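Tungsten formylmethanofuran dehydrogenase subunit E (Syntrophus aciditrophicus, PDB 3D00) is of unproven function but carries a C-terminal zinc-binding treble-clef finger as well as a core domain of the FmdE family, which is implicated in microbial methanogenesis. Local coordinates at residues I53-T58 and L80-F85; L84-L89 and G97-L102; V30-F35 and P140-L145; N6-S11 and M36-V41. All coordinates share one frame; numbering follows the deposited sequence.

Contact 1. Residues I53-T58 and L80-F85; sequences ICETRT and LPMGLF
Met82 N and Leu84 N approach Glu55 O from opposite faces of its carbonyl plane, each about 50° out of that plane. Both are hydrogen bonds, at 3.0 Å for Met82 N to Glu55 O and 3.1 Å for Leu84 N to Glu55 O, and they grip one acceptor between two donors. The Phe85 ring is met obliquely by a threonine methyl, with Thr56 CG2 3.9 Å from Phe85 CD1. Near the Glu55 carboxylate, Leu84 CD1 comes to 3.6 Å from OE1 of Glu55. Selenomethionine Met82 is bent at chi3 (-61°), which sets CE 3.7 Å from Glu55 CB. In the fold, 80-85 is the loop that leaves strand 77-79, passes round the C-terminal end of strand 50-54 and enters strand 86-91 on the other side of it. Leu80 N donates to Cys54 O at 2.9 Å, while Pro81 centres an inverse gamma turn. Beyond the strand end, Thr56 OG1 stands anti to its own backbone N (chi1 -179°) and accepts from Thr58 N at 3.3 Å, an ST turn. Ile53 CG2 adds an apolar touch on Leu80 CD1. The acid of Glu55 has stronger partners outside: OE1 forms a salt bridge with Arg99, and OE2 a hydrogen bond with the Tyr190 hydroxyl of the second subunit.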
loop_
_atom_site.group_PDB
_atom_site.type_symbol
_atom_site.label_atom_id
_atom_site.label_comp_id
_atom_site.label_asym_id
_atom_site.label_seq_id
_atom_site.Cartn_x
_atom_site.Cartn_y
_atom_site.Cartn_z
ATOM N N ILE A 53 -0.320 5.419 -10.092
ATOM C CA ILE A 53 -1.666 4.887 -9.864
ATOM C C ILE A 53 -1.709 3.439 -10.306
ATOM O O ILE A 53 -1.310 3.138 -11.438
ATOM C CB ILE A 53 -2.760 5.637 -10.682
ATOM C CG1 ILE A 53 -3.118 6.969 -10.062
ATOM C CG2 ILE A 53 -4.066 4.836 -10.734
ATOM C CD1 ILE A 53 -3.301 7.967 -11.092
ATOM N N CYS A 54 -2.136 2.531 -9.415
ATOM C CA CYS A 54 -2.457 1.147 -9.799
ATOM C C CYS A 54 -3.948 0.977 -9.828
ATOM O O CYS A 54 -4.595 1.429 -8.917
ATOM C CB CYS A 54 -1.932 0.145 -8.789
ATOM S SG CYS A 54 -0.186 0.058 -8.826
ATOM N N GLU A 55 -4.472 0.306 -10.854
ATOM C CA GLU A 55 -5.886 0.135 -11.043
ATOM C C GLU A 55 -6.363 -1.202 -10.551
ATOM O O GLU A 55 -7.503 -1.588 -10.783
ATOM C CB GLU A 55 -6.245 0.332 -12.504
ATOM C CG GLU A 55 -5.603 1.559 -13.048
ATOM C CD GLU A 55 -6.002 1.916 -14.447
ATOM O OE1 GLU A 55 -6.942 1.350 -15.032
ATOM O OE2 GLU A 55 -5.342 2.830 -14.948
ATOM N N THR A 56 -5.479 -1.921 -9.878
ATOM C CA THR A 56 -5.849 -3.116 -9.140
ATOM C C THR A 56 -5.069 -3.102 -7.828
ATOM O O THR A 56 -3.983 -2.555 -7.763
ATOM C CB THR A 56 -5.578 -4.426 -9.950
ATOM O OG1 THR A 56 -5.983 -5.523 -9.154
ATOM C CG2 THR A 56 -4.072 -4.637 -10.315
ATOM N N ARG A 57 -5.632 -3.713 -6.788
ATOM C CA ARG A 57 -4.927 -3.899 -5.534
ATOM C C ARG A 57 -4.022 -5.141 -5.503
ATOM O O ARG A 57 -3.131 -5.232 -4.681
ATOM C CB ARG A 57 -5.889 -3.832 -4.352
ATOM C CG ARG A 57 -6.904 -4.915 -4.211
ATOM C CD ARG A 57 -7.779 -4.596 -2.985
ATOM N N THR A 58 -4.193 -6.050 -6.452
ATOM C CA THR A 58 -3.475 -7.310 -6.449
ATOM C C THR A 58 -2.103 -7.176 -7.095
ATOM O O THR A 58 -2.006 -6.891 -8.263
ATOM C CB THR A 58 -4.303 -8.367 -7.194
ATOM O OG1 THR A 58 -5.676 -8.267 -6.765
ATOM C CG2 THR A 58 -3.775 -9.753 -6.948
ATOM N N LEU A 80 -6.518 2.502 -7.102
ATOM C CA LEU A 80 -7.942 2.517 -7.418
ATOM C C LEU A 80 -8.286 1.070 -7.647
ATOM O O LEU A 80 -7.855 0.473 -8.614
ATOM C CB LEU A 80 -8.189 3.345 -8.665
ATOM C CG LEU A 80 -7.689 4.789 -8.542
ATOM C CD1 LEU A 80 -7.773 5.437 -9.901
ATOM C CD2 LEU A 80 -8.513 5.608 -7.532
ATOM N N PRO A 81 -9.042 0.453 -6.731
ATOM C CA PRO A 81 -9.355 -0.962 -6.899
ATOM C C PRO A 81 -10.416 -1.237 -7.966
ATOM O O PRO A 81 -11.584 -1.509 -7.653
ATOM C CB PRO A 81 -9.822 -1.364 -5.512
ATOM C CG PRO A 81 -10.491 -0.133 -5.016
ATOM C CD PRO A 81 -9.621 0.996 -5.491
HETATM N N MSE A 82 -10.020 -1.166 -9.233
HETATM C CA MSE A 82 -10.956 -1.360 -10.339
HETATM C C MSE A 82 -10.782 -2.700 -11.045
HETATM O O MSE A 82 -11.441 -2.959 -12.017
HETATM C CB MSE A 82 -10.829 -0.209 -11.316
HETATM C CG MSE A 82 -11.173 1.085 -10.678
HETATM SE SE MSE A 82 -11.098 2.570 -11.858
HETATM C CE MSE A 82 -9.257 2.446 -12.300
ATOM N N GLY A 83 -9.893 -3.560 -10.543
ATOM C CA GLY A 83 -9.678 -4.891 -11.115
ATOM C C GLY A 83 -8.982 -4.929 -12.460
ATOM O O GLY A 83 -8.991 -5.955 -13.127
ATOM N N LEU A 84 -8.359 -3.813 -12.836
ATOM C CA LEU A 84 -7.680 -3.665 -14.107
ATOM C C LEU A 84 -6.174 -3.746 -13.850
ATOM O O LEU A 84 -5.641 -3.065 -13.006
ATOM C CB LEU A 84 -8.037 -2.342 -14.775
ATOM C CG LEU A 84 -9.500 -2.201 -15.168
ATOM C CD1 LEU A 84 -9.778 -0.795 -15.659
ATOM C CD2 LEU A 84 -9.910 -3.241 -16.232
ATOM N N PHE A 85 -5.514 -4.634 -14.574
ATOM C CA PHE A 85 -4.068 -4.863 -14.430
ATOM C C PHE A 85 -3.347 -3.783 -15.240
ATOM O O PHE A 85 -2.902 -4.009 -16.349
ATOM C CB PHE A 85 -3.676 -6.282 -14.876
ATOM C CG PHE A 85 -2.434 -6.793 -14.206
ATOM C CD1 PHE A 85 -2.460 -7.162 -12.875
ATOM C CD2 PHE A 85 -1.248 -6.898 -14.894
ATOM C CE1 PHE A 85 -1.314 -7.606 -12.232
ATOM C CE2 PHE A 85 -0.082 -7.353 -14.252
ATOM C CZ PHE A 85 -0.127 -7.702 -12.933
#

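Contact 2. Residues L84-L89 and G97-L102; sequences LFAVSL and GVRVFL
Leu84 meets the facing strand through one methyl: its CD1 lies at the edge of the Arg99 guanidinium, 4.2 Å from Arg99 NH2. Phe85, centre of an inverse gamma turn, receives Leu102 at its ring edge, where Leu102 CD1 sits in the ring plane 3.8 Å from Phe85 CD2. Ala86 then brings its CB over one face of the same guanidinium, 3.4 Å from Arg99 NH2. The Arg99 CG is anti to the backbone N (chi1 -176°) and the chain runs extended to NE, carrying the guanidinium along to Ala86. Its charge is shared by Glu55 and by Glu171 of the second subunit, which may offset the like charge of nearby Arg146. At Val87 the regular pairing begins: Val87 N donates to Val100 O at 3.0 Å, and Val100 N returns a bond to Val87 O at 2.8 Å with an N-H...O angle of 170°. Ser88 faces Arg99 in a non-hydrogen-bonded pair, its CB 3.4 Å from Val98 O. Leu89 closes a second hydrogen-bonded pair, with Leu89 N to Val98 O at 3.1 Å and Val98 N to Leu89 O at 3.0 Å. The strand segments run antiparallel at 164°, as expected for the beta hairpin of strands 86-91 and 96-102. Strand 50-54 flanks this hairpin on one side and strand 143-149 on the other, while Leu89 and Val100, on the face they share with Val87 and Val98, pack on Ala40 of helix 28-42.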
loop_
_atom_site.group_PDB
_atom_site.type_symbol
_atom_site.label_atom_id
_atom_site.label_comp_id
_atom_site.label_asym_id
_atom_site.label_seq_id
_atom_site.Cartn_x
_atom_site.Cartn_y
_atom_site.Cartn_z
ATOM N N LEU A 84 -8.359 -3.813 -12.836
ATOM C CA LEU A 84 -7.680 -3.665 -14.107
ATOM C C LEU A 84 -6.174 -3.746 -13.850
ATOM O O LEU A 84 -5.641 -3.065 -13.006
ATOM C CB LEU A 84 -8.037 -2.342 -14.775
ATOM C CG LEU A 84 -9.500 -2.201 -15.168
ATOM C CD1 LEU A 84 -9.778 -0.795 -15.659
ATOM C CD2 LEU A 84 -9.910 -3.241 -16.232
ATOM N N PHE A 85 -5.514 -4.634 -14.574
ATOM C CA PHE A 85 -4.068 -4.863 -14.430
ATOM C C PHE A 85 -3.347 -3.783 -15.240
ATOM O O PHE A 85 -2.902 -4.009 -16.349
ATOM C CB PHE A 85 -3.676 -6.282 -14.876
ATOM C CG PHE A 85 -2.434 -6.793 -14.206
ATOM C CD1 PHE A 85 -2.460 -7.162 -12.875
ATOM C CD2 PHE A 85 -1.248 -6.898 -14.894
ATOM C CE1 PHE A 85 -1.314 -7.606 -12.232
ATOM C CE2 PHE A 85 -0.082 -7.353 -14.252
ATOM C CZ PHE A 85 -0.127 -7.702 -12.933
ATOM N N ALA A 86 -3.261 -2.610 -14.639
ATOM C CA ALA A 86 -2.692 -1.435 -15.278
ATOM C C ALA A 86 -2.061 -0.526 -14.213
ATOM O O ALA A 86 -2.489 -0.477 -13.058
ATOM C CB ALA A 86 -3.773 -0.699 -16.023
ATOM N N VAL A 87 -0.994 0.156 -14.603
ATOM C CA VAL A 87 -0.365 1.154 -13.746
ATOM C C VAL A 87 -0.121 2.374 -14.616
ATOM O O VAL A 87 0.167 2.227 -15.790
ATOM C CB VAL A 87 1.017 0.629 -13.177
ATOM C CG1 VAL A 87 1.916 0.076 -14.337
ATOM C CG2 VAL A 87 1.767 1.747 -12.388
ATOM N N SER A 88 -0.285 3.563 -14.040
ATOM C CA SER A 88 0.184 4.779 -14.662
ATOM C C SER A 88 1.172 5.462 -13.742
ATOM O O SER A 88 1.044 5.409 -12.489
ATOM C CB SER A 88 -0.962 5.725 -15.002
ATOM O OG SER A 88 -1.558 6.236 -13.840
ATOM N N LEU A 89 2.178 6.070 -14.369
ATOM C CA LEU A 89 3.130 6.954 -13.714
ATOM C C LEU A 89 2.896 8.332 -14.323
ATOM O O LEU A 89 2.757 8.437 -15.532
ATOM C CB LEU A 89 4.563 6.464 -13.938
ATOM C CG LEU A 89 4.863 5.057 -13.380
ATOM C CD1 LEU A 89 6.301 4.769 -13.568
ATOM C CD2 LEU A 89 4.497 4.864 -11.923
ATOM N N GLY A 97 1.076 11.745 -17.997
ATOM C CA GLY A 97 1.821 10.502 -17.739
ATOM C C GLY A 97 1.585 9.417 -18.758
ATOM O O GLY A 97 1.100 9.665 -19.848
ATOM N N VAL A 98 1.912 8.186 -18.367
ATOM C CA VAL A 98 1.796 7.040 -19.243
ATOM C C VAL A 98 1.145 5.919 -18.485
ATOM O O VAL A 98 1.460 5.706 -17.348
ATOM C CB VAL A 98 3.179 6.584 -19.814
ATOM C CG1 VAL A 98 3.773 7.687 -20.598
ATOM C CG2 VAL A 98 4.139 6.204 -18.726
ATOM N N ARG A 99 0.223 5.232 -19.153
ATOM C CA ARG A 99 -0.434 4.081 -18.604
ATOM C C ARG A 99 0.050 2.856 -19.328
ATOM O O ARG A 99 0.153 2.860 -20.565
ATOM C CB ARG A 99 -1.919 4.193 -18.818
ATOM C CG ARG A 99 -2.715 3.086 -18.201
ATOM C CD ARG A 99 -4.177 3.408 -18.510
ATOM N NE ARG A 99 -5.076 2.475 -17.870
ATOM C CZ ARG A 99 -5.636 1.448 -18.460
ATOM N NH1 ARG A 99 -5.405 1.225 -19.729
ATOM N NH2 ARG A 99 -6.407 0.633 -17.753
ATOM N N VAL A 100 0.314 1.800 -18.550
ATOM C CA VAL A 100 0.786 0.543 -19.077
ATOM C C VAL A 100 -0.147 -0.543 -18.612
ATOM O O VAL A 100 -0.531 -0.596 -17.453
ATOM C CB VAL A 100 2.237 0.190 -18.627
ATOM C CG1 VAL A 100 2.679 -1.096 -19.321
ATOM C CG2 VAL A 100 3.182 1.323 -18.925
ATOM N N PHE A 101 -0.483 -1.416 -19.543
ATOM C CA PHE A 101 -1.357 -2.501 -19.294
ATOM C C PHE A 101 -1.008 -3.701 -20.187
ATOM O O PHE A 101 -0.178 -3.604 -21.103
ATOM C CB PHE A 101 -2.808 -2.026 -19.506
ATOM C CG PHE A 101 -3.125 -1.508 -20.900
ATOM C CD1 PHE A 101 -2.785 -0.237 -21.271
ATOM C CD2 PHE A 101 -3.799 -2.295 -21.806
ATOM C CE1 PHE A 101 -3.113 0.242 -22.529
ATOM C CE2 PHE A 101 -4.135 -1.826 -23.077
ATOM C CZ PHE A 101 -3.788 -0.555 -23.429
ATOM N N LEU A 102 -1.645 -4.830 -19.902
ATOM C CA LEU A 102 -1.437 -6.049 -20.669
ATOM C C LEU A 102 -2.315 -6.075 -21.929
ATOM O O LEU A 102 -3.490 -5.717 -21.899
ATOM C CB LEU A 102 -1.683 -7.287 -19.804
ATOM C CG LEU A 102 -0.466 -7.869 -19.069
ATOM C CD1 LEU A 102 0.228 -6.739 -18.390
ATOM C CD2 LEU A 102 -0.864 -8.983 -18.066
#

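Contact 3. Residues V30-F35 and P140-L145; sequences VLIGGF and PDILEL
Leu143 is the side chain between the two anchors of the helix, with one methyl turned to each. Its CG lies anti to its carbonyl carbon (chi1 -56°). Leu143 CD1 approaches Phe35 at 3.9 Å from Phe35 CB. The same methyl is 3.7 Å from Phe35 O, so it rests on the helix backbone as well as on a side chain. The other branch, Leu143 CD2, reaches Ile32 CG2 at 4.4 Å. Ile32 CG2 also meets the end of Ile142, whose CD1 is 4.3 Å from it. Phe35 departs from the helix toward the other segment, and its ring crosses Pro140 obliquely, with Phe35 CD1 4.1 Å from Pro140 CD. Ile32 and Phe35 are three residues apart and therefore present neighbouring positions on one side of the helix. Opposite them, Pro140 to Leu143 form a turn held by Leu143 N to Pro140 O at 3.0 Å, which leads into the strand. No hydrogen bond crosses the contact, and the interface is apolar, with Leu102 of strand 96-102 adding to it by touching both Ile32 and Leu143. This is helix-on-sheet packing, in which helix 28-42 lies against the turn leading into strand 143-149 and the start of that strand, an outermost one of the five-stranded mixed sheet in the alpha+beta core.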
loop_
_atom_site.group_PDB
_atom_site.type_symbol
_atom_site.label_atom_id
_atom_site.label_comp_id
_atom_site.label_asym_id
_atom_site.label_seq_id
_atom_site.Cartn_x
_atom_site.Cartn_y
_atom_site.Cartn_z
ATOM N N VAL A 30 3.524 -9.569 -9.843
ATOM C CA VAL A 30 4.579 -8.637 -9.426
ATOM C C VAL A 30 5.765 -8.715 -10.379
ATOM O O VAL A 30 6.417 -7.738 -10.626
ATOM C CB VAL A 30 5.033 -8.900 -7.987
ATOM C CG1 VAL A 30 5.961 -7.797 -7.525
ATOM C CG2 VAL A 30 3.834 -8.969 -7.101
ATOM N N LEU A 31 6.024 -9.895 -10.920
ATOM C CA LEU A 31 7.029 -10.076 -11.990
ATOM C C LEU A 31 6.616 -9.288 -13.259
ATOM O O LEU A 31 7.374 -8.436 -13.779
ATOM C CB LEU A 31 7.213 -11.595 -12.286
ATOM C CG LEU A 31 7.840 -12.467 -11.197
ATOM C CD1 LEU A 31 7.777 -13.944 -11.532
ATOM C CD2 LEU A 31 9.258 -12.041 -10.995
ATOM N N ILE A 32 5.395 -9.538 -13.735
ATOM C CA ILE A 32 4.899 -8.818 -14.889
ATOM C C ILE A 32 4.912 -7.320 -14.550
ATOM O O ILE A 32 5.371 -6.524 -15.341
ATOM C CB ILE A 32 3.519 -9.323 -15.358
ATOM C CG1 ILE A 32 3.625 -10.780 -15.838
ATOM C CG2 ILE A 32 3.006 -8.456 -16.509
ATOM C CD1 ILE A 32 2.268 -11.402 -16.145
ATOM N N GLY A 33 4.443 -6.978 -13.356
ATOM C CA GLY A 33 4.439 -5.645 -12.809
ATOM C C GLY A 33 5.754 -4.935 -12.931
ATOM O O GLY A 33 5.757 -3.750 -13.205
ATOM N N GLY A 34 6.861 -5.653 -12.698
ATOM C CA GLY A 34 8.210 -5.119 -12.928
ATOM C C GLY A 34 8.490 -4.637 -14.342
ATOM O O GLY A 34 9.185 -3.611 -14.565
ATOM N N PHE A 35 8.031 -5.421 -15.307
ATOM C CA PHE A 35 8.196 -5.055 -16.697
ATOM C C PHE A 35 7.370 -3.859 -16.979
ATOM O O PHE A 35 7.751 -3.031 -17.758
ATOM C CB PHE A 35 7.834 -6.207 -17.614
ATOM C CG PHE A 35 8.855 -7.286 -17.619
ATOM C CD1 PHE A 35 10.117 -7.051 -18.140
ATOM C CD2 PHE A 35 8.547 -8.555 -17.157
ATOM C CE1 PHE A 35 11.057 -8.040 -18.160
ATOM C CE2 PHE A 35 9.477 -9.551 -17.182
ATOM C CZ PHE A 35 10.729 -9.301 -17.662
ATOM N N PRO A 140 8.581 -7.287 -21.854
ATOM C CA PRO A 140 7.562 -6.274 -22.156
ATOM C C PRO A 140 6.730 -6.525 -23.433
ATOM O O PRO A 140 5.887 -5.716 -23.745
ATOM C CB PRO A 140 8.404 -5.013 -22.348
ATOM C CG PRO A 140 9.646 -5.547 -23.007
ATOM C CD PRO A 140 9.920 -6.852 -22.274
ATOM N N ASP A 141 6.962 -7.613 -24.167
ATOM C CA ASP A 141 6.224 -7.882 -25.430
ATOM C C ASP A 141 4.697 -8.040 -25.262
ATOM O O ASP A 141 3.926 -7.833 -26.207
ATOM C CB ASP A 141 6.796 -9.120 -26.150
ATOM C CG ASP A 141 8.313 -9.022 -26.441
ATOM O OD1 ASP A 141 8.895 -7.926 -26.339
ATOM O OD2 ASP A 141 8.929 -10.057 -26.780
ATOM N N ILE A 142 4.254 -8.378 -24.066
ATOM C CA ILE A 142 2.828 -8.504 -23.795
ATOM C C ILE A 142 2.187 -7.222 -23.253
ATOM O O ILE A 142 1.012 -7.209 -22.885
ATOM C CB ILE A 142 2.583 -9.660 -22.838
ATOM C CG1 ILE A 142 3.417 -9.502 -21.559
ATOM C CG2 ILE A 142 2.932 -10.970 -23.558
ATOM C CD1 ILE A 142 2.903 -10.320 -20.371
ATOM N N LEU A 143 2.948 -6.136 -23.268
ATOM C CA LEU A 143 2.498 -4.855 -22.716
ATOM C C LEU A 143 2.107 -3.819 -23.785
ATOM O O LEU A 143 2.623 -3.852 -24.891
ATOM C CB LEU A 143 3.608 -4.318 -21.806
ATOM C CG LEU A 143 4.028 -5.271 -20.690
ATOM C CD1 LEU A 143 5.114 -4.612 -19.859
ATOM C CD2 LEU A 143 2.861 -5.659 -19.843
ATOM N N GLU A 144 1.152 -2.951 -23.468
ATOM C CA GLU A 144 0.845 -1.782 -24.292
ATOM C C GLU A 144 0.908 -0.524 -23.432
ATOM O O GLU A 144 0.665 -0.557 -22.248
ATOM C CB GLU A 144 -0.535 -1.883 -24.965
ATOM C CG GLU A 144 -0.769 -0.911 -26.165
ATOM C CD GLU A 144 0.438 -0.792 -27.153
ATOM O OE1 GLU A 144 1.384 0.027 -26.915
ATOM O OE2 GLU A 144 0.462 -1.519 -28.177
ATOM N N LEU A 145 1.186 0.592 -24.074
ATOM C CA LEU A 145 1.446 1.869 -23.415
ATOM C C LEU A 145 0.493 2.887 -24.011
ATOM O O LEU A 145 0.210 2.845 -25.210
ATOM C CB LEU A 145 2.849 2.301 -23.789
ATOM C CG LEU A 145 4.048 2.533 -22.910
ATOM C CD1 LEU A 145 5.160 2.957 -23.905
ATOM C CD2 LEU A 145 3.786 3.598 -21.911
#

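Contact 4. Residues N6-S11 and M36-V41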
loop_
_atom_site.group_PDB
_atom_site.type_symbol
_atom_site.label_atom_id
_atom_site.label_comp_id
_atom_site.label_asym_id
_atom_site.label_seq_id
_atom_site.Cartn_x
_atom_site.Cartn_y
_atom_site.Cartn_z
ATOM N N ASN A 6 16.788 -7.084 -17.484
ATOM C CA ASN A 6 16.828 -6.081 -16.421
ATOM C C ASN A 6 15.514 -5.283 -16.149
ATOM O O ASN A 6 14.724 -4.965 -17.051
ATOM C CB ASN A 6 18.017 -5.149 -16.642
ATOM C CG ASN A 6 19.322 -5.911 -16.664
ATOM O OD1 ASN A 6 19.315 -7.144 -16.710
ATOM N ND2 ASN A 6 20.440 -5.200 -16.627
ATOM N N ILE A 7 15.283 -5.012 -14.868
ATOM C CA ILE A 7 14.111 -4.259 -14.401
ATOM C C ILE A 7 14.636 -3.049 -13.652
ATOM O O ILE A 7 15.221 -3.180 -12.578
ATOM C CB ILE A 7 13.206 -5.128 -13.554
ATOM C CG1 ILE A 7 12.485 -6.112 -14.485
ATOM C CG2 ILE A 7 12.197 -4.263 -12.789
ATOM C CD1 ILE A 7 12.102 -7.387 -13.830
ATOM N N LEU A 8 14.462 -1.881 -14.271
ATOM C CA LEU A 8 15.205 -0.671 -13.935
ATOM C C LEU A 8 16.710 -1.029 -13.738
ATOM O O LEU A 8 17.332 -1.530 -14.672
ATOM C CB LEU A 8 14.560 0.063 -12.741
ATOM C CG LEU A 8 13.118 0.592 -12.912
ATOM C CD1 LEU A 8 12.674 1.199 -11.652
ATOM C CD2 LEU A 8 13.008 1.626 -14.027
ATOM N N SER A 9 17.248 -0.818 -12.528
ATOM C CA SER A 9 18.663 -1.064 -12.196
ATOM C C SER A 9 18.952 -2.518 -11.825
ATOM O O SER A 9 20.117 -2.906 -11.700
ATOM C CB SER A 9 19.087 -0.173 -11.006
ATOM O OG SER A 9 18.606 -0.690 -9.759
ATOM N N TYR A 10 17.907 -3.314 -11.617
ATOM C CA TYR A 10 18.073 -4.719 -11.227
ATOM C C TYR A 10 18.116 -5.686 -12.436
ATOM O O TYR A 10 17.525 -5.441 -13.484
ATOM C CB TYR A 10 16.955 -5.169 -10.272
ATOM C CG TYR A 10 16.782 -4.389 -8.983
ATOM C CD1 TYR A 10 17.723 -4.445 -7.966
ATOM C CD2 TYR A 10 15.628 -3.657 -8.753
ATOM C CE1 TYR A 10 17.535 -3.756 -6.777
ATOM C CE2 TYR A 10 15.436 -2.961 -7.584
ATOM C CZ TYR A 10 16.385 -3.012 -6.590
ATOM O OH TYR A 10 16.146 -2.312 -5.423
ATOM N N SER A 11 18.843 -6.784 -12.267
ATOM C CA SER A 11 18.746 -7.927 -13.150
ATOM C C SER A 11 17.449 -8.610 -12.812
ATOM O O SER A 11 16.884 -8.372 -11.748
ATOM C CB SER A 11 19.937 -8.881 -12.927
ATOM O OG SER A 11 19.947 -9.401 -11.602
HETATM N N MSE A 36 6.205 -3.780 -16.374
HETATM C CA MSE A 36 5.332 -2.648 -16.606
HETATM C C MSE A 36 5.862 -1.333 -16.060
HETATM O O MSE A 36 5.857 -0.312 -16.743
HETATM C CB MSE A 36 3.938 -2.924 -16.039
HETATM C CG MSE A 36 3.223 -4.019 -16.775
HETATM SE SE MSE A 36 1.693 -4.687 -15.741
HETATM C CE MSE A 36 0.454 -3.370 -16.064
ATOM N N VAL A 37 6.347 -1.361 -14.844
ATOM C CA VAL A 37 6.903 -0.179 -14.209
ATOM C C VAL A 37 8.184 0.248 -14.914
ATOM O O VAL A 37 8.398 1.444 -15.125
ATOM C CB VAL A 37 7.169 -0.418 -12.699
ATOM C CG1 VAL A 37 8.017 0.730 -12.069
ATOM C CG2 VAL A 37 5.863 -0.615 -11.981
ATOM N N ASP A 38 9.010 -0.724 -15.305
ATOM C CA ASP A 38 10.178 -0.437 -16.120
ATOM C C ASP A 38 9.849 0.266 -17.449
ATOM O O ASP A 38 10.484 1.250 -17.791
ATOM C CB ASP A 38 10.960 -1.736 -16.381
ATOM C CG ASP A 38 12.144 -1.537 -17.284
ATOM O OD1 ASP A 38 13.241 -1.177 -16.797
ATOM O OD2 ASP A 38 11.981 -1.783 -18.478
ATOM N N LEU A 39 8.871 -0.239 -18.206
ATOM C CA LEU A 39 8.469 0.411 -19.474
ATOM C C LEU A 39 7.896 1.830 -19.213
ATOM O O LEU A 39 8.178 2.780 -19.952
ATOM C CB LEU A 39 7.442 -0.471 -20.201
ATOM C CG LEU A 39 6.839 0.011 -21.539
ATOM C CD1 LEU A 39 7.966 0.211 -22.490
ATOM C CD2 LEU A 39 5.771 -0.957 -22.137
ATOM N N ALA A 40 7.081 1.944 -18.161
ATOM C CA ALA A 40 6.457 3.205 -17.761
ATOM C C ALA A 40 7.549 4.249 -17.451
ATOM O O ALA A 40 7.564 5.332 -18.046
ATOM C CB ALA A 40 5.550 2.981 -16.560
ATOM N N VAL A 41 8.498 3.909 -16.575
ATOM C CA VAL A 41 9.587 4.847 -16.199
ATOM C C VAL A 41 10.398 5.244 -17.429
ATOM O O VAL A 41 10.747 6.396 -17.570
ATOM C CB VAL A 41 10.555 4.271 -15.099
ATOM C CG1 VAL A 41 11.835 5.090 -15.009
ATOM C CG2 VAL A 41 9.879 4.159 -13.765
#
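Asp38 holds CG anti to its backbone N (chi1 177°), which carries the carboxylate away from the helix to Leu8, whose own backbone is turned to a positive phi of 44°. That phi belongs to a type II' beta turn running from Ile7 to Tyr10, with Leu8 as its first inner residue. The turn is closed twice, by Tyr10 N to Ile7 O at 2.9 Å and by Ile7 N to Tyr10 O at 2.7 Å. Leu8 N takes no part in either bond and donates instead to Asp38 OD1 at 2.9 Å. The donor reaches that oxygen on its anti side, 29° out of the carboxylate plane. The other oxygen, OD2, has a long, weak ion pair with Lys42. Asp38 and Val41, three residues apart, both point their first side-chain bond at the loop, giving the contact a polar and an apolar half on one side of helix 28-42. Next along the chain, Ser11 is the N-cap of helix 12-23, its OG accepting from Glu14 N, so the turn connects that helix start to helix 28-42. Leu67 of helix 60-67 touches Ile7, Leu8 and Tyr10. In the apolar half the side chains of Leu8 and Val41 cross at about a right angle, and Leu8 CD2 lies 3.8 Å from both Val41 CB and Val41 CG1.

Overall arrangement
Contacts 1 and 2 share Leu84 and Phe85, and their centres are 9 Å apart; the salt bridge from Glu55 OE1 to Arg99 NH2, 2.9 Å long, ties them. Contact 3 lies 9 Å, centre to centre, from contact 2 and extends the same sheet, with Phe101 O and Glu144 N 2.8 Å apart in a probable hydrogen bond. Contacts 3 and 4 use successive parts of helix 28-42; from contact 4, Met36 CE comes within 3.3 Å of Val100 O in contact 2. All four lie away from the zinc held by Cys166, Cys169, Cys181 and Cys184, yet contacts 1 and 2 meet Ala172 and Tyr190 in the zinc-finger region of the second subunit.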